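Local coordinates for ABC transporter, substrate binding protein (Mannopine) (Agrobacterium fabrum, PDB 5L9S) that serves as the periplasmic solute-binding component of an ABC transporter, probably capturing mannopine or a related opine for delivery to the membrane permease, at residues Q125-M130 / V206-L211; D60-G65 / R237-R242. All blocks are in the same frame, centred on the assembly; numbering follows the deposited sequence.

Both contacts are buried, yet they lie on opposite sides of the chain's centre, their centres about 32 Å apart. Contact 1 sits within the loop closed by contact 2. They are tied to one long element, strand 224-240: contact 2 uses its end, while the tryptophan of contact 1 hydrogen-bonds through NE1 to Gly-230 O nearer its beginning. The chemistry differs with place. In 60-65 / 237-242 two strands meet edge to edge, so main-chain hydrogen bonds do most of the joining and side chains follow on both sheet faces. In 125-130 / 206-211 a short helix lies against a strand, and van der Waals contact, side chain on side chain and methionine tip on strand backbone, joins them.

Contact 1 (Q125-M130 / V206-L211); sequences QTWADM and VGQIWL
Met-130 reaches from the short helix 127-130 across to the start of strand 206-210, where each of its side-chain atoms has a neighbour. Its CB starts 4.2 Å from Val-206 CG1. Met-130 CG stands anti to the backbone N (chi1 180°) and comes to 4.0 Å from Val-206 CG1, and the two side chains slide past each other in opposite directions. The chain bends at chi2 (146°), which leaves SD 4.1 Å from Val-206 CG1 and in the plane of the Trp-127 ring, at its edge. CE then ends over the strand's backbone, 3.7 Å from Gly-207 CA. An unbranched, flexible methionine suits this course between a branched valine, a ring edge and a bare stretch of main chain.

Trp-127 supplies the rest of the helix's side of the contact. The outer corner of its six-membered ring, CH2, lies 3.8 Å from Gln-208 CB, and the two side chains cross at about a right angle. The indole NE1 is satisfied by Gly-230 O, while Phe-232 and helix 149-158 help enclose the ring.

The helix that carries both residues is fixed at its start. Asp-129 N donates to Thr-126 OG1, and Asp-129 OD2 receives Thr-126 N from above the carboxylate plane; the same oxygen takes Gln-125 N at 2.7 Å through its anti lone pair. The negative charge probably also suits the positive end of the helix dipole. Such a capping box heads a short helix packed on the sheet of one lobe of a periplasmic binding protein.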
loop_
_atom_site.group_PDB
_atom_site.type_symbol
_atom_site.label_atom_id
_atom_site.label_comp_id
_atom_site.label_asym_id
_atom_site.label_seq_id
_atom_site.Cartn_x
_atom_site.Cartn_y
_atom_site.Cartn_z
ATOM N N GLN A 125 -14.964 -2.098 -15.817
ATOM C CA GLN A 125 -13.512 -1.934 -15.925
ATOM C C GLN A 125 -12.981 -0.639 -15.291
ATOM O O GLN A 125 -11.774 -0.516 -15.078
ATOM C CB GLN A 125 -13.056 -2.092 -17.387
ATOM C CG GLN A 125 -13.291 -3.508 -17.965
ATOM C CD GLN A 125 -12.749 -4.613 -17.074
ATOM O OE1 GLN A 125 -11.550 -4.710 -16.793
ATOM N NE2 GLN A 125 -13.628 -5.478 -16.595
ATOM N N THR A 126 -13.872 0.318 -14.974
ATOM C CA THR A 126 -13.499 1.590 -14.376
ATOM C C THR A 126 -14.366 1.889 -13.171
ATOM O O THR A 126 -15.385 1.235 -12.970
ATOM C CB THR A 126 -13.630 2.729 -15.395
ATOM O OG1 THR A 126 -14.995 2.866 -15.737
ATOM C CG2 THR A 126 -12.790 2.511 -16.645
ATOM N N TRP A 127 -14.000 2.913 -12.389
ATOM C CA TRP A 127 -14.813 3.370 -11.271
ATOM C C TRP A 127 -16.175 3.915 -11.795
ATOM O O TRP A 127 -17.193 3.750 -11.126
ATOM C CB TRP A 127 -14.050 4.405 -10.428
ATOM C CG TRP A 127 -12.829 3.837 -9.754
ATOM C CD1 TRP A 127 -11.533 4.260 -9.899
ATOM C CD2 TRP A 127 -12.796 2.755 -8.810
ATOM N NE1 TRP A 127 -10.702 3.521 -9.098
ATOM C CE2 TRP A 127 -11.448 2.581 -8.423
ATOM C CE3 TRP A 127 -13.788 1.935 -8.220
ATOM C CZ2 TRP A 127 -11.055 1.579 -7.525
ATOM C CZ3 TRP A 127 -13.399 0.944 -7.335
ATOM C CH2 TRP A 127 -12.049 0.773 -6.994
ATOM N N ALA A 128 -16.198 4.486 -13.022
ATOM C CA ALA A 128 -17.429 4.967 -13.656
ATOM C C ALA A 128 -18.386 3.806 -13.888
ATOM O O ALA A 128 -19.593 3.981 -13.704
ATOM C CB ALA A 128 -17.113 5.657 -14.972
ATOM N N ASP A 129 -17.859 2.617 -14.221
ATOM C CA ASP A 129 -18.675 1.426 -14.426
ATOM C C ASP A 129 -19.257 0.917 -13.103
ATOM O O ASP A 129 -20.373 0.400 -13.096
ATOM C CB ASP A 129 -17.864 0.330 -15.111
ATOM C CG ASP A 129 -17.400 0.591 -16.535
ATOM O OD1 ASP A 129 -18.040 1.443 -17.245
ATOM O OD2 ASP A 129 -16.453 -0.099 -16.975
ATOM N N MET A 130 -18.526 1.105 -11.978
ATOM C CA MET A 130 -19.025 0.740 -10.638
ATOM C C MET A 130 -20.307 1.545 -10.337
ATOM O O MET A 130 -21.233 1.026 -9.717
ATOM C CB MET A 130 -17.942 0.968 -9.561
ATOM C CG MET A 130 -18.390 0.623 -8.147
ATOM S SD MET A 130 -17.058 -0.033 -7.140
ATOM C CE MET A 130 -17.885 -0.478 -5.760
ATOM N N VAL A 206 -19.836 -6.285 -7.545
ATOM C CA VAL A 206 -18.890 -5.233 -7.925
ATOM C C VAL A 206 -18.405 -4.535 -6.657
ATOM O O VAL A 206 -19.228 -4.046 -5.896
ATOM C CB VAL A 206 -19.505 -4.210 -8.907
ATOM C CG1 VAL A 206 -18.460 -3.186 -9.334
ATOM C CG2 VAL A 206 -20.107 -4.896 -10.128
ATOM N N GLY A 207 -17.091 -4.483 -6.437
ATOM C CA GLY A 207 -16.564 -3.865 -5.231
ATOM C C GLY A 207 -15.147 -3.366 -5.263
ATOM O O GLY A 207 -14.386 -3.698 -6.164
ATOM N N GLN A 208 -14.802 -2.525 -4.286
ATOM C CA GLN A 208 -13.462 -2.004 -4.102
ATOM C C GLN A 208 -12.880 -2.872 -2.987
ATOM O O GLN A 208 -13.345 -2.807 -1.842
ATOM C CB GLN A 208 -13.485 -0.520 -3.712
ATOM C CG GLN A 208 -12.121 0.004 -3.305
ATOM C CD GLN A 208 -12.150 1.475 -2.985
ATOM O OE1 GLN A 208 -12.036 2.333 -3.854
ATOM N NE2 GLN A 208 -12.233 1.811 -1.734
ATOM N N ILE A 209 -11.952 -3.770 -3.347
ATOM C CA ILE A 209 -11.323 -4.680 -2.379
ATOM C C ILE A 209 -9.798 -4.670 -2.537
ATOM O O ILE A 209 -9.294 -3.995 -3.428
ATOM C CB ILE A 209 -11.939 -6.107 -2.395
ATOM C CG1 ILE A 209 -11.559 -6.891 -3.653
ATOM C CG2 ILE A 209 -13.473 -6.068 -2.170
ATOM C CD1 ILE A 209 -11.942 -8.389 -3.611
ATOM N N TRP A 210 -9.066 -5.369 -1.656
ATOM C CA TRP A 210 -7.611 -5.446 -1.783
ATOM C C TRP A 210 -7.260 -6.521 -2.819
ATOM O O TRP A 210 -7.857 -7.604 -2.809
ATOM C CB TRP A 210 -6.936 -5.815 -0.445
ATOM C CG TRP A 210 -7.044 -4.818 0.678
ATOM C CD1 TRP A 210 -6.872 -3.463 0.606
ATOM C CD2 TRP A 210 -7.243 -5.123 2.071
ATOM N NE1 TRP A 210 -7.065 -2.894 1.850
ATOM C CE2 TRP A 210 -7.272 -3.894 2.770
ATOM C CE3 TRP A 210 -7.448 -6.318 2.791
ATOM C CZ2 TRP A 210 -7.449 -3.828 4.158
ATOM C CZ3 TRP A 210 -7.608 -6.252 4.173
ATOM C CH2 TRP A 210 -7.632 -5.020 4.838
ATOM N N LEU A 211 -6.264 -6.246 -3.689
ATOM C CA LEU A 211 -5.764 -7.225 -4.660
ATOM C C LEU A 211 -5.365 -8.558 -3.997
ATOM O O LEU A 211 -5.638 -9.608 -4.561
ATOM C CB LEU A 211 -4.606 -6.665 -5.492
ATOM C CG LEU A 211 -4.065 -7.529 -6.656
ATOM C CD1 LEU A 211 -5.185 -8.068 -7.537
ATOM C CD2 LEU A 211 -3.072 -6.758 -7.470
#

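Contact 2 (D60-G65 / R237-R242); sequences DLYLDG and RIALVR
Two polar partners grip Asp-64 OD1: Gly-65 N donates a hydrogen bond to Asp-64 OD1 at 2.9 Å, from above the carboxylate plane, and Arg-45 forms a salt bridge with it. Its strand, 61-65, lies between the parallel strand 4-9 and the antiparallel 224-240, a strand order consistent with the type II periplasmic-binding fold, in which one strand runs against the others of its lobe.

Across the antiparallel pair, Ala-239 O is held by one hydrogen bond, from Tyr-62 N at 3.1 Å in the plane of the carbonyl, and the CA-H of Leu-61 supplements it. Arg-237 O likewise takes Asp-64 N and the CA-H of Leu-63. The return bonds are the straightest. Ala-239 N lies 2.9 Å from Tyr-62 O, almost along its C=O axis, and Arg-237 N meets Asp-64 O at 2.8 Å with an N-H...O angle of 174°. Beyond the last of the paired residues, Val-241 N still reaches Asp-60 O, though from above the carbonyl plane.

Leucines and isoleucine fill the face that turns to helix 247-258, to which Leu-61 extends. Leu-63 and Ile-238 lie side by side, Leu-63 CD2 against Ile-238 CG1 at 3.8 Å, while Leu-61 crosses Ile-238 obliquely. The other face, toward helix 41-53, mixes polar and aromatic groups. Here the guanidinium of Arg-237 leads away to Asp-97 O.

Tyr-62 holds CG in the crowded position between the backbone N and the carbonyl carbon (chi1 76°), which tilts its ring over the neighbouring strand. Alanine is small enough to fit beneath: Ala-239 CB lies under one face near the rim, while at the ring's edge Val-241 CG2 touches Tyr-62 CD1 at 3.6 Å.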
loop_
_atom_site.group_PDB
_atom_site.type_symbol
_atom_site.label_atom_id
_atom_site.label_comp_id
_atom_site.label_asym_id
_atom_site.label_seq_id
_atom_site.Cartn_x
_atom_site.Cartn_y
_atom_site.Cartn_z
ATOM N N ASP A 60 16.956 0.906 14.894
ATOM C CA ASP A 60 17.585 1.650 13.811
ATOM C C ASP A 60 16.566 1.957 12.711
ATOM O O ASP A 60 16.553 3.060 12.153
ATOM C CB ASP A 60 18.737 0.828 13.204
ATOM C CG ASP A 60 19.879 0.555 14.152
ATOM O OD1 ASP A 60 20.599 1.500 14.489
ATOM O OD2 ASP A 60 20.089 -0.616 14.506
ATOM N N LEU A 61 15.748 0.943 12.358
ATOM C CA LEU A 61 14.753 1.015 11.288
ATOM C C LEU A 61 13.437 0.417 11.716
ATOM O O LEU A 61 13.411 -0.464 12.566
ATOM C CB LEU A 61 15.245 0.256 10.037
ATOM C CG LEU A 61 16.522 0.708 9.341
ATOM C CD1 LEU A 61 17.035 -0.371 8.423
ATOM C CD2 LEU A 61 16.321 1.998 8.576
ATOM N N TYR A 62 12.351 0.878 11.102
ATOM C CA TYR A 62 11.004 0.328 11.267
ATOM C C TYR A 62 10.176 0.529 10.002
ATOM O O TYR A 62 10.455 1.447 9.221
ATOM C CB TYR A 62 10.286 0.819 12.542
ATOM C CG TYR A 62 9.738 2.229 12.502
ATOM C CD1 TYR A 62 10.562 3.325 12.737
ATOM C CD2 TYR A 62 8.383 2.467 12.278
ATOM C CE1 TYR A 62 10.056 4.632 12.731
ATOM C CE2 TYR A 62 7.870 3.767 12.254
ATOM C CZ TYR A 62 8.708 4.845 12.498
ATOM O OH TYR A 62 8.222 6.131 12.476
ATOM N N LEU A 63 9.203 -0.355 9.767
ATOM C CA LEU A 63 8.318 -0.212 8.616
ATOM C C LEU A 63 7.019 0.459 9.046
ATOM O O LEU A 63 6.526 0.209 10.142
ATOM C CB LEU A 63 7.999 -1.573 7.956
ATOM C CG LEU A 63 9.175 -2.434 7.483
ATOM C CD1 LEU A 63 8.690 -3.799 7.050
ATOM C CD2 LEU A 63 9.940 -1.778 6.336
ATOM N N ASP A 64 6.443 1.280 8.175
ATOM C CA ASP A 64 5.140 1.922 8.389
ATOM C C ASP A 64 4.540 2.318 7.054
ATOM O O ASP A 64 5.282 2.504 6.096
ATOM C CB ASP A 64 5.243 3.153 9.320
ATOM C CG ASP A 64 4.003 3.408 10.178
ATOM O OD1 ASP A 64 2.917 2.856 9.846
ATOM O OD2 ASP A 64 4.117 4.152 11.178
ATOM N N GLY A 65 3.219 2.476 7.007
ATOM C CA GLY A 65 2.506 2.896 5.809
ATOM C C GLY A 65 3.027 4.208 5.273
ATOM O O GLY A 65 3.457 5.063 6.051
ATOM N N ARG A 237 6.922 2.130 3.894
ATOM C CA ARG A 237 8.229 2.758 3.813
ATOM C C ARG A 237 9.161 2.225 4.911
ATOM O O ARG A 237 8.684 1.861 5.983
ATOM C CB ARG A 237 8.111 4.296 3.888
ATOM C CG ARG A 237 7.121 4.869 2.874
ATOM C CD ARG A 237 7.359 6.317 2.512
ATOM N NE ARG A 237 8.479 6.382 1.594
ATOM C CZ ARG A 237 8.395 6.667 0.300
ATOM N NH1 ARG A 237 7.236 7.030 -0.236
ATOM N NH2 ARG A 237 9.478 6.636 -0.457
ATOM N N ILE A 238 10.488 2.150 4.628
ATOM C CA ILE A 238 11.532 1.754 5.591
ATOM C C ILE A 238 12.002 3.086 6.147
ATOM O O ILE A 238 12.551 3.886 5.395
ATOM C CB ILE A 238 12.733 0.968 4.964
ATOM C CG1 ILE A 238 12.279 -0.086 3.907
ATOM C CG2 ILE A 238 13.638 0.347 6.071
ATOM C CD1 ILE A 238 13.309 -0.354 2.778
ATOM N N ALA A 239 11.738 3.356 7.429
ATOM C CA ALA A 239 12.140 4.623 8.052
ATOM C C ALA A 239 13.320 4.432 9.010
ATOM O O ALA A 239 13.438 3.394 9.659
ATOM C CB ALA A 239 10.963 5.241 8.781
ATOM N N LEU A 240 14.202 5.441 9.066
ATOM C CA LEU A 240 15.394 5.482 9.922
ATOM C C LEU A 240 15.067 6.279 11.185
ATOM O O LEU A 240 14.704 7.449 11.088
ATOM C CB LEU A 240 16.593 6.100 9.156
ATOM C CG LEU A 240 17.917 6.337 9.923
ATOM C CD1 LEU A 240 18.588 5.027 10.329
ATOM C CD2 LEU A 240 18.878 7.139 9.073
ATOM N N VAL A 241 15.108 5.596 12.352
ATOM C CA VAL A 241 14.815 6.136 13.685
ATOM C C VAL A 241 15.787 7.248 14.043
ATOM O O VAL A 241 17.004 7.089 13.875
ATOM C CB VAL A 241 14.764 5.030 14.770
ATOM C CG1 VAL A 241 14.692 5.617 16.183
ATOM C CG2 VAL A 241 13.599 4.077 14.525
ATOM N N ARG A 242 15.234 8.383 14.524
ATOM C CA ARG A 242 15.995 9.567 14.902
ATOM C C ARG A 242 17.180 9.222 15.791
ATOM O O ARG A 242 17.012 8.775 16.934
ATOM C CB ARG A 242 15.097 10.631 15.529
ATOM C CG ARG A 242 15.463 12.030 15.090
ATOM C CD ARG A 242 14.518 13.046 15.684
ATOM N NE ARG A 242 13.802 13.788 14.648
ATOM C CZ ARG A 242 13.690 15.112 14.616
ATOM N NH1 ARG A 242 14.228 15.856 15.578
ATOM N NH2 ARG A 242 13.024 15.702 13.633
#